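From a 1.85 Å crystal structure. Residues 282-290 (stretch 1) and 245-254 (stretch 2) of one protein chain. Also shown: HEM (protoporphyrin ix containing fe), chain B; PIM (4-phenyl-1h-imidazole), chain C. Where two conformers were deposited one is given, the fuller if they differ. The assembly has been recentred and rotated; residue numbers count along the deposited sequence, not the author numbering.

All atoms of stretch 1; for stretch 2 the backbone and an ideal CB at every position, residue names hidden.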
ATOM      1  N   THR A 282     -10.054   1.159  -9.682  1.00  9.49           N
ATOM      2  CA  THR A 282      -9.402   2.177  -8.860  1.00  9.87           C
ATOM      3  C   THR A 282      -7.971   1.700  -8.601  1.00  9.70           C
ATOM      4  O   THR A 282      -7.018   2.480  -8.636  1.00 11.35           O
ATOM      5  CB  THR A 282     -10.127   2.378  -7.502  1.00  9.56           C
ATOM      6  OG1 THR A 282     -11.457   2.870  -7.732  1.00 10.13           O
ATOM      7  CG2 THR A 282      -9.366   3.384  -6.626  1.00 10.01           C
ATOM      8  N   LEU A 283      -7.825   0.405  -8.352  1.00 10.50           N
ATOM      9  CA  LEU A 283      -6.507  -0.171  -8.094  1.00 10.99           C
ATOM     10  C   LEU A 283      -5.614  -0.020  -9.326  1.00 10.96           C
ATOM     11  O   LEU A 283      -4.400   0.147  -9.218  1.00 11.70           O
ATOM     12  CB  LEU A 283      -6.649  -1.646  -7.722  1.00  9.26           C
ATOM     13  CG  LEU A 283      -7.258  -1.874  -6.336  1.00 11.82           C
ATOM     14  CD1 LEU A 283      -7.594  -3.345  -6.110  1.00  8.53           C
ATOM     15  CD2 LEU A 283      -6.267  -1.389  -5.298  1.00 12.09           C
ATOM     16  N   ARG A 284      -6.219  -0.068 -10.506  1.00 10.42           N
ATOM     17  CA  ARG A 284      -5.442   0.068 -11.732  1.00 10.65           C
ATOM     18  C   ARG A 284      -5.120   1.529 -12.040  1.00 10.21           C
ATOM     19  O   ARG A 284      -3.965   1.885 -12.264  1.00  9.79           O
ATOM     20  CB  ARG A 284      -6.208  -0.518 -12.925  1.00 11.10           C
ATOM     21  CG  ARG A 284      -5.419  -0.484 -14.250  1.00 11.20           C
ATOM     22  CD  ARG A 284      -6.331  -0.719 -15.457  1.00 12.28           C
ATOM     23  NE  ARG A 284      -7.197   0.435 -15.692  1.00 12.73           N
ATOM     24  CZ  ARG A 284      -6.783   1.578 -16.231  1.00 14.30           C
ATOM     25  NH1 ARG A 284      -5.517   1.717 -16.606  1.00 14.48           N
ATOM     26  NH2 ARG A 284      -7.625   2.595 -16.369  1.00 15.99           N
ATOM     27  N   HIS A 285      -6.164   2.358 -12.040  1.00  9.56           N
ATOM     28  CA  HIS A 285      -6.075   3.792 -12.329  1.00 10.56           C
ATOM     29  C   HIS A 285      -5.363   4.671 -11.295  1.00 10.84           C
ATOM     30  O   HIS A 285      -4.621   5.591 -11.658  1.00 11.02           O
ATOM     31  CB  HIS A 285      -7.499   4.315 -12.589  1.00 10.05           C
ATOM     32  CG  HIS A 285      -7.551   5.651 -13.265  1.00 13.04           C
ATOM     33  ND1 HIS A 285      -7.928   6.802 -12.607  1.00 12.48           N
ATOM     34  CD2 HIS A 285      -7.292   6.015 -14.544  1.00 11.94           C
ATOM     35  CE1 HIS A 285      -7.900   7.819 -13.452  1.00 13.12           C
ATOM     36  NE2 HIS A 285      -7.517   7.367 -14.633  1.00 15.29           N
ATOM     37  N   GLU A 286      -5.595   4.408 -10.014  1.00  9.85           N
ATOM     38  CA  GLU A 286      -4.955   5.193  -8.959  1.00 12.29           C
ATOM     39  C   GLU A 286      -4.572   4.295  -7.787  1.00 12.37           C
ATOM     40  O   GLU A 286      -5.142   4.397  -6.700  1.00 12.20           O
ATOM     41  CB  GLU A 286      -5.886   6.308  -8.475  1.00 11.93           C
ATOM     42  CG  GLU A 286      -6.221   7.341  -9.544  1.00 13.29           C
ATOM     43  CD  GLU A 286      -5.043   8.227  -9.924  1.00 14.39           C
ATOM     44  OE1 GLU A 286      -3.901   7.960  -9.485  1.00 13.54           O
ATOM     45  OE2 GLU A 286      -5.266   9.199 -10.672  1.00 15.41           O
ATOM     46  N   PRO A 287      -3.603   3.391  -8.003  1.00 11.90           N
ATOM     47  CA  PRO A 287      -3.142   2.466  -6.960  1.00 11.71           C
ATOM     48  C   PRO A 287      -2.538   3.222  -5.777  1.00 11.87           C
ATOM     49  O   PRO A 287      -1.961   4.296  -5.957  1.00 12.20           O
ATOM     50  CB  PRO A 287      -2.121   1.595  -7.697  1.00  9.79           C
ATOM     51  CG  PRO A 287      -1.587   2.517  -8.753  1.00 11.11           C
ATOM     52  CD  PRO A 287      -2.836   3.210  -9.248  1.00 11.27           C
ATOM     53  N   ALA A 288      -2.665   2.654  -4.580  1.00 10.64           N
ATOM     54  CA  ALA A 288      -2.141   3.274  -3.360  1.00 11.82           C
ATOM     55  C   ALA A 288      -0.620   3.343  -3.247  1.00 11.89           C
ATOM     56  O   ALA A 288      -0.088   4.238  -2.582  1.00 10.66           O
ATOM     57  CB  ALA A 288      -2.722   2.565  -2.128  1.00 12.37           C
ATOM     58  N   VAL A 289       0.078   2.401  -3.876  1.00  9.96           N
ATOM     59  CA  VAL A 289       1.540   2.369  -3.840  1.00 10.41           C
ATOM     60  C   VAL A 289       2.047   2.569  -5.269  1.00 11.18           C
ATOM     61  O   VAL A 289       1.892   1.694  -6.120  1.00 12.90           O
ATOM     62  CB  VAL A 289       2.045   1.024  -3.285  1.00 10.66           C
ATOM     63  CG1 VAL A 289       3.566   0.962  -3.346  1.00 12.25           C
ATOM     64  CG2 VAL A 289       1.561   0.855  -1.851  1.00 13.06           C
ATOM     65  N   LYS A 290       2.660   3.719  -5.528  1.00  8.84           N
ATOM     66  CA  LYS A 290       3.171   4.026  -6.863  1.00  9.34           C
ATOM     67  C   LYS A 290       4.487   3.378  -7.273  1.00  9.79           C
ATOM     68  O   LYS A 290       4.663   3.008  -8.433  1.00  8.70           O
ATOM     69  CB  LYS A 290       3.282   5.546  -7.022  1.00 10.18           C
ATOM     70  CG  LYS A 290       1.948   6.267  -6.846  1.00 11.47           C
ATOM     71  CD  LYS A 290       2.123   7.782  -6.820  1.00 11.43           C
ATOM     72  CE  LYS A 290       2.803   8.238  -5.537  1.00 13.16           C
ATOM     73  NZ  LYS A 290       2.974   9.722  -5.492  1.00 11.86           N
ATOM     74  N   UNK A 245      -1.902   2.245   6.853  0.61 17.94           N
ATOM     75  CA  UNK A 245      -1.722   3.077   5.677  0.61 17.42           C
ATOM     76  C   UNK A 245      -2.104   2.240   4.463  0.61 16.10           C
ATOM     77  O   UNK A 245      -2.509   1.088   4.596  0.61 14.44           O
ATOM     78  CB  UNK A 245      -0.288   3.600   5.571  0.61 17.42           C
ATOM     79  N   UNK A 246      -1.985   2.837   3.284  0.61 15.86           N
ATOM     80  CA  UNK A 246      -2.303   2.164   2.029  0.61 14.22           C
ATOM     81  C   UNK A 246      -3.789   1.910   1.765  0.61 13.65           C
ATOM     82  O   UNK A 246      -4.338   2.487   0.826  0.61 11.50           O
ATOM     83  CB  UNK A 246      -1.566   0.824   1.993  0.61 14.22           C
ATOM     84  N   UNK A 247      -4.457   1.049   2.537  1.00 13.63           N
ATOM     85  CA  UNK A 247      -5.879   0.849   2.242  1.00 12.96           C
ATOM     86  C   UNK A 247      -6.633   2.181   2.281  1.00 12.56           C
ATOM     87  O   UNK A 247      -7.579   2.394   1.519  1.00 12.37           O
ATOM     88  CB  UNK A 247      -6.497  -0.137   3.235  1.00 12.96           C
ATOM     89  N   UNK A 248      -6.206   3.074   3.168  0.61 12.21           N
ATOM     90  CA  UNK A 248      -6.839   4.381   3.301  0.61 12.10           C
ATOM     91  C   UNK A 248      -6.870   5.089   1.948  0.61 12.83           C
ATOM     92  O   UNK A 248      -7.854   5.736   1.597  0.61 13.15           O
ATOM     93  CB  UNK A 248      -6.103   5.234   4.336  0.61 12.10           C
ATOM     94  N   UNK A 249      -5.788   4.953   1.188  1.00 13.70           N
ATOM     95  CA  UNK A 249      -5.697   5.583  -0.121  1.00 12.76           C
ATOM     96  C   UNK A 249      -6.596   4.980  -1.183  1.00 12.92           C
ATOM     97  O   UNK A 249      -7.032   5.675  -2.103  1.00 13.35           O
ATOM     98  CB  UNK A 249      -4.248   5.522  -0.609  1.00 12.76           C
ATOM     99  N   UNK A 250      -6.878   3.688  -1.068  1.00 11.02           N
ATOM    100  CA  UNK A 250      -7.740   3.043  -2.042  1.00 11.68           C
ATOM    101  C   UNK A 250      -9.158   3.554  -1.798  1.00 11.71           C
ATOM    102  O   UNK A 250      -9.896   3.836  -2.739  1.00 10.77           O
ATOM    103  CB  UNK A 250      -7.664   1.518  -1.941  1.00 11.68           C
ATOM    104  N   UNK A 251      -9.540   3.678  -0.530  1.00 12.27           N
ATOM    105  CA  UNK A 251     -10.880   4.166  -0.198  1.00 12.81           C
ATOM    106  C   UNK A 251     -10.994   5.610  -0.692  1.00 13.27           C
ATOM    107  O   UNK A 251     -11.997   6.006  -1.284  1.00 13.52           O
ATOM    108  CB  UNK A 251     -11.151   4.073   1.305  1.00 12.81           C
ATOM    109  N   UNK A 252      -9.942   6.382  -0.436  1.00 13.40           N
ATOM    110  CA  UNK A 252      -9.845   7.785  -0.828  1.00 12.67           C
ATOM    111  C   UNK A 252     -10.061   7.919  -2.339  1.00 14.57           C
ATOM    112  O   UNK A 252     -10.985   8.600  -2.794  1.00 13.52           O
ATOM    113  CB  UNK A 252      -8.489   8.366  -0.424  1.00 12.67           C
ATOM    114  N   UNK A 253      -9.203   7.258  -3.111  1.00 13.64           N
ATOM    115  CA  UNK A 253      -9.284   7.302  -4.565  1.00 12.89           C
ATOM    116  C   UNK A 253     -10.598   6.786  -5.146  1.00 13.34           C
ATOM    117  O   UNK A 253     -11.140   7.388  -6.073  1.00 13.99           O
ATOM    118  CB  UNK A 253      -8.128   6.492  -5.155  1.00 12.89           C
ATOM    119  N   UNK A 254     -11.116   5.682  -4.611  1.00 12.47           N
ATOM    120  CA  UNK A 254     -12.369   5.130  -5.119  1.00 13.51           C
ATOM    121  C   UNK A 254     -13.505   6.128  -4.920  1.00 13.88           C
ATOM    122  O   UNK A 254     -14.269   6.404  -5.840  1.00 14.93           O
ATOM    123  CB  UNK A 254     -12.695   3.805  -4.426  1.00 13.51           C
TER
HETATM  124  CHA HEM B1407       3.158  -6.391   0.035  1.00 13.23           C
HETATM  125  CHB HEM B1407       0.144  -6.855   3.762  1.00 10.62           C
HETATM  126  CHC HEM B1407      -2.856  -3.654   1.744  1.00 11.97           C
HETATM  127  CHD HEM B1407       0.174  -3.186  -1.954  1.00 10.84           C
HETATM  128  C1A HEM B1407       2.612  -6.824   1.220  1.00 11.83           C
HETATM  129  C2A HEM B1407       3.201  -7.796   2.135  1.00 12.21           C
HETATM  130  C3A HEM B1407       2.365  -7.922   3.175  1.00 12.56           C
HETATM  131  C4A HEM B1407       1.228  -7.042   2.945  1.00 11.45           C
HETATM  132  CMA HEM B1407       2.533  -8.817   4.416  1.00 12.77           C
HETATM  133  CAA HEM B1407       4.547  -8.514   1.896  1.00 11.43           C
HETATM  134  CBA HEM B1407       4.355  -9.748   0.995  1.00 13.19           C
HETATM  135  CGA HEM B1407       5.626 -10.533   0.677  1.00 12.61           C
HETATM  136  O1A HEM B1407       6.692  -9.837   0.532  1.00 11.97           O
HETATM  137  O2A HEM B1407       5.547 -11.756   0.573  1.00 13.65           O
HETATM  138  C1B HEM B1407      -0.927  -6.027   3.551  1.00 10.88           C
HETATM  139  C2B HEM B1407      -2.039  -5.874   4.472  1.00 12.30           C
HETATM  140  C3B HEM B1407      -2.892  -4.971   3.908  1.00 12.00           C
HETATM  141  C4B HEM B1407      -2.318  -4.562   2.646  1.00 10.76           C
HETATM  142  CMB HEM B1407      -2.174  -6.616   5.818  1.00 12.41           C
HETATM  143  CAB HEM B1407      -4.230  -4.433   4.450  1.00 11.92           C
HETATM  144  CBB HEM B1407      -5.339  -5.491   4.569  1.00 17.57           C
HETATM  145  C1C HEM B1407      -2.286  -3.253   0.544  1.00 10.22           C
HETATM  146  C2C HEM B1407      -2.894  -2.275  -0.371  1.00 10.85           C
HETATM  147  C3C HEM B1407      -2.041  -2.138  -1.410  1.00  9.99           C
HETATM  148  C4C HEM B1407      -0.922  -3.021  -1.151  1.00 10.72           C
HETATM  149  CMC HEM B1407      -4.263  -1.577  -0.097  1.00  8.45           C
HETATM  150  CAC HEM B1407      -2.116  -1.247  -2.679  1.00 10.21           C
HETATM  151  CBC HEM B1407      -3.443  -1.242  -3.447  1.00  9.07           C
HETATM  152  C1D HEM B1407       1.252  -4.002  -1.750  1.00 12.34           C
HETATM  153  C2D HEM B1407       2.394  -4.125  -2.625  1.00 12.80           C
HETATM  154  C3D HEM B1407       3.241  -5.019  -2.064  1.00 12.54           C
HETATM  155  C4D HEM B1407       2.619  -5.469  -0.839  1.00 13.26           C
HETATM  156  CMD HEM B1407       2.575  -3.342  -3.941  1.00 12.79           C
HETATM  157  CAD HEM B1407       4.611  -5.440  -2.619  1.00 16.04           C
HETATM  158  CBD HEM B1407       4.640  -6.303  -3.886  1.00 17.12           C
HETATM  159  CGD HEM B1407       6.097  -6.508  -4.241  1.00 16.08           C
HETATM  160  O1D HEM B1407       6.550  -5.940  -5.242  1.00 14.98           O
HETATM  161  O2D HEM B1407       6.766  -7.218  -3.456  1.00 17.29           O
HETATM  162  NA  HEM B1407       1.413  -6.391   1.735  1.00 11.11           N
HETATM  163  NB  HEM B1407      -1.116  -5.207   2.443  1.00 10.62           N
HETATM  164  NC  HEM B1407      -1.088  -3.696   0.041  1.00 10.01           N
HETATM  165  ND  HEM B1407       1.401  -4.833  -0.643  1.00 11.20           N
HETATM  166 FE   HEM B1407       0.156  -5.039   0.874  1.00 11.03          FE
HETATM  167  N1  PIM C1408       1.814  -1.548   2.953  1.00 12.63           N
HETATM  168  C2  PIM C1408       0.798  -2.235   2.308  1.00 12.66           C
HETATM  169  N3  PIM C1408       1.228  -3.346   1.977  1.00 14.45           N
HETATM  170  C4  PIM C1408       2.488  -3.485   2.349  1.00 13.52           C
HETATM  171  C5  PIM C1408       2.880  -2.366   2.966  1.00 11.80           C
HETATM  172  C6  PIM C1408       4.201  -1.995   3.585  1.00 12.74           C
HETATM  173  C7  PIM C1408       4.204  -1.061   4.672  1.00 13.84           C
HETATM  174  C8  PIM C1408       5.470  -0.700   5.272  1.00 15.35           C
HETATM  175  C9  PIM C1408       6.657  -1.283   4.762  1.00 13.51           C
HETATM  176  C10 PIM C1408       6.642  -2.208   3.685  1.00 14.94           C
HETATM  177  C11 PIM C1408       5.377  -2.543   3.115  1.00 12.69           C

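Position 245 precedes the helix. Its ideal CB has nothing of stretch 1 within 5.5 Å, so many side chains would suit it. It is Glu245. Its backbone O accepts a hydrogen bond from the backbone N of position 247, 2.8 Å away.

Position 246 has phi/psi of 71/-67, a tight turn unusual for a residue with a side chain; glycine would adopt it easily. Its CB points sideways, 4.6 Å from Ala288 CB and 5.0 Å from Val289 CG2, with the heme nearby. A small side chain with a methyl would fit. The residue is Thr246, with its unusual backbone angles. CG2 lies 3.6 Å from both Ala288 CB and Val289 CG2, and 3.4 Å from HEM C3C. OG1 is 3.3 Å from PIM N1. Thr246 sits at the N-cap but its side chain makes no capping bond.

Positions 247 and 248 are helical and point away from stretch 1, which sets no demand there. The heme lies within range of 247, so a short side chain is reasonable. They are Thr247, with OG1 3.6 Å from HEM CMC, and Val248.

Position 249 points toward stretch 1, its CB 3.7 Å from Ala288 CB. The methyl leaves little room straight ahead, so a side chain must turn aside. Alanine or serine would fit, as would a longer polar group reaching for the Ala288 carbonyl. It is Asn249, with chi1 in m. Its ND2 donates to a water (2.8 Å to the water O), which donates to Ala288 O (3.0 Å from the water O). The water thus joins the stretches, which share no direct hydrogen bond.

Position 250 points sideways over apolar groups: CB is 4.7 Å from Leu283 CD2, 5.1 Å from Ala288 CB and 5.3 Å from Thr282 CG2. Valine, isoleucine or leucine would suit. It is Val250. Val250 CG1 and CG2 lie 4.0 and 4.1 Å from Leu283 CD2, and CG2 is also 3.9 Å from Ala288 CB.

Positions 251 and 252 do not contact stretch 1, which leaves their choice open. They are Ile251 and Asp252.

Position 253 points toward stretch 1, its CB 3.7 Å from Thr282 CG2 and 4.0 Å from Glu286 O. A flexible side chain that can lie along Glu286 is plausible; glutamine, methionine or lysine could serve. It is Gln253. CD lies 3.7 Å from Glu286 CB, and CG 3.7 Å from Glu286 O. These are packing contacts.

Position 254 points sideways, its CB 3.7 Å from Thr282 OG1. The backbones are close here: the CA of 254 is 5.6 Å from Thr282 CA, so a small residue suits: alanine, serine or glycine. It is Ala254. Its N lies 3.5 Å from Thr282 CG2.

Stretch 2 245-254: ETTVNVIDQA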
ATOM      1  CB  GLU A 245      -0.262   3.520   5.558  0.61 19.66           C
ATOM      2  CG  GLU A 245       0.015   4.880   6.160  0.61 24.10           C
ATOM      3  CD  GLU A 245      -0.768   5.974   5.469  0.61 26.98           C
ATOM      4  OE1 GLU A 245      -0.576   6.161   4.251  0.61 30.59           O
ATOM      5  OE2 GLU A 245      -1.581   6.641   6.139  0.61 30.49           O
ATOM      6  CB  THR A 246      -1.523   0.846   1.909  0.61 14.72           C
ATOM      7  OG1 THR A 246      -0.303   0.948   2.653  0.61 12.76           O
ATOM      8  CG2 THR A 246      -1.162   0.592   0.458  0.61 14.13           C
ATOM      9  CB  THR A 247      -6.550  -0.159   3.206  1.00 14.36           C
ATOM     10  OG1 THR A 247      -5.895  -1.431   3.101  1.00 13.47           O
ATOM     11  CG2 THR A 247      -8.017  -0.345   2.838  1.00 16.48           C
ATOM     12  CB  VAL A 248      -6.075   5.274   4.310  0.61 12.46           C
ATOM     13  CG1 VAL A 248      -4.603   5.338   3.938  0.61  8.45           C
ATOM     14  CG2 VAL A 248      -6.678   6.676   4.331  0.61 10.50           C
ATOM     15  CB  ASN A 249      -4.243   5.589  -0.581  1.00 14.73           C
ATOM     16  CG  ASN A 249      -3.378   6.436   0.317  1.00 16.73           C
ATOM     17  OD1 ASN A 249      -3.754   7.555   0.671  1.00 18.39           O
ATOM     18  ND2 ASN A 249      -2.219   5.914   0.699  1.00 18.55           N
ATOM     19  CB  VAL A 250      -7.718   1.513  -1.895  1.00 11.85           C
ATOM     20  CG1 VAL A 250      -8.547   0.880  -3.002  1.00 13.18           C
ATOM     21  CG2 VAL A 250      -6.282   1.005  -1.950  1.00 12.77           C
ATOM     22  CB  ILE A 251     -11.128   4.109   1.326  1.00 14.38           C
ATOM     23  CG1 ILE A 251     -11.131   2.645   1.788  1.00 14.44           C
ATOM     24  CG2 ILE A 251     -12.450   4.804   1.672  1.00 15.32           C
ATOM     25  CD1 ILE A 251     -11.324   2.449   3.288  1.00 15.62           C
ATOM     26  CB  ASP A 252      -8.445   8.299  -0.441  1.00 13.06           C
ATOM     27  CG  ASP A 252      -8.138   9.705  -0.967  1.00 13.61           C
ATOM     28  OD1 ASP A 252      -8.659  10.101  -2.029  1.00 17.67           O
ATOM     29  OD2 ASP A 252      -7.338  10.412  -0.319  1.00 15.31           O
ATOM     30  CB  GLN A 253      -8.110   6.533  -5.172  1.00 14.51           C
ATOM     31  CG  GLN A 253      -6.740   7.118  -4.839  1.00 14.42           C
ATOM     32  CD  GLN A 253      -6.476   8.462  -5.510  1.00 16.50           C
ATOM     33  OE1 GLN A 253      -7.310   8.978  -6.252  1.00 14.99           O
ATOM     34  NE2 GLN A 253      -5.308   9.033  -5.244  1.00 17.48           N
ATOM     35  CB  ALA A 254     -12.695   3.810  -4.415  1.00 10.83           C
TER
HETATM   36  O   HOH W   1      -0.193   3.955   0.418  1.00 23.58           O
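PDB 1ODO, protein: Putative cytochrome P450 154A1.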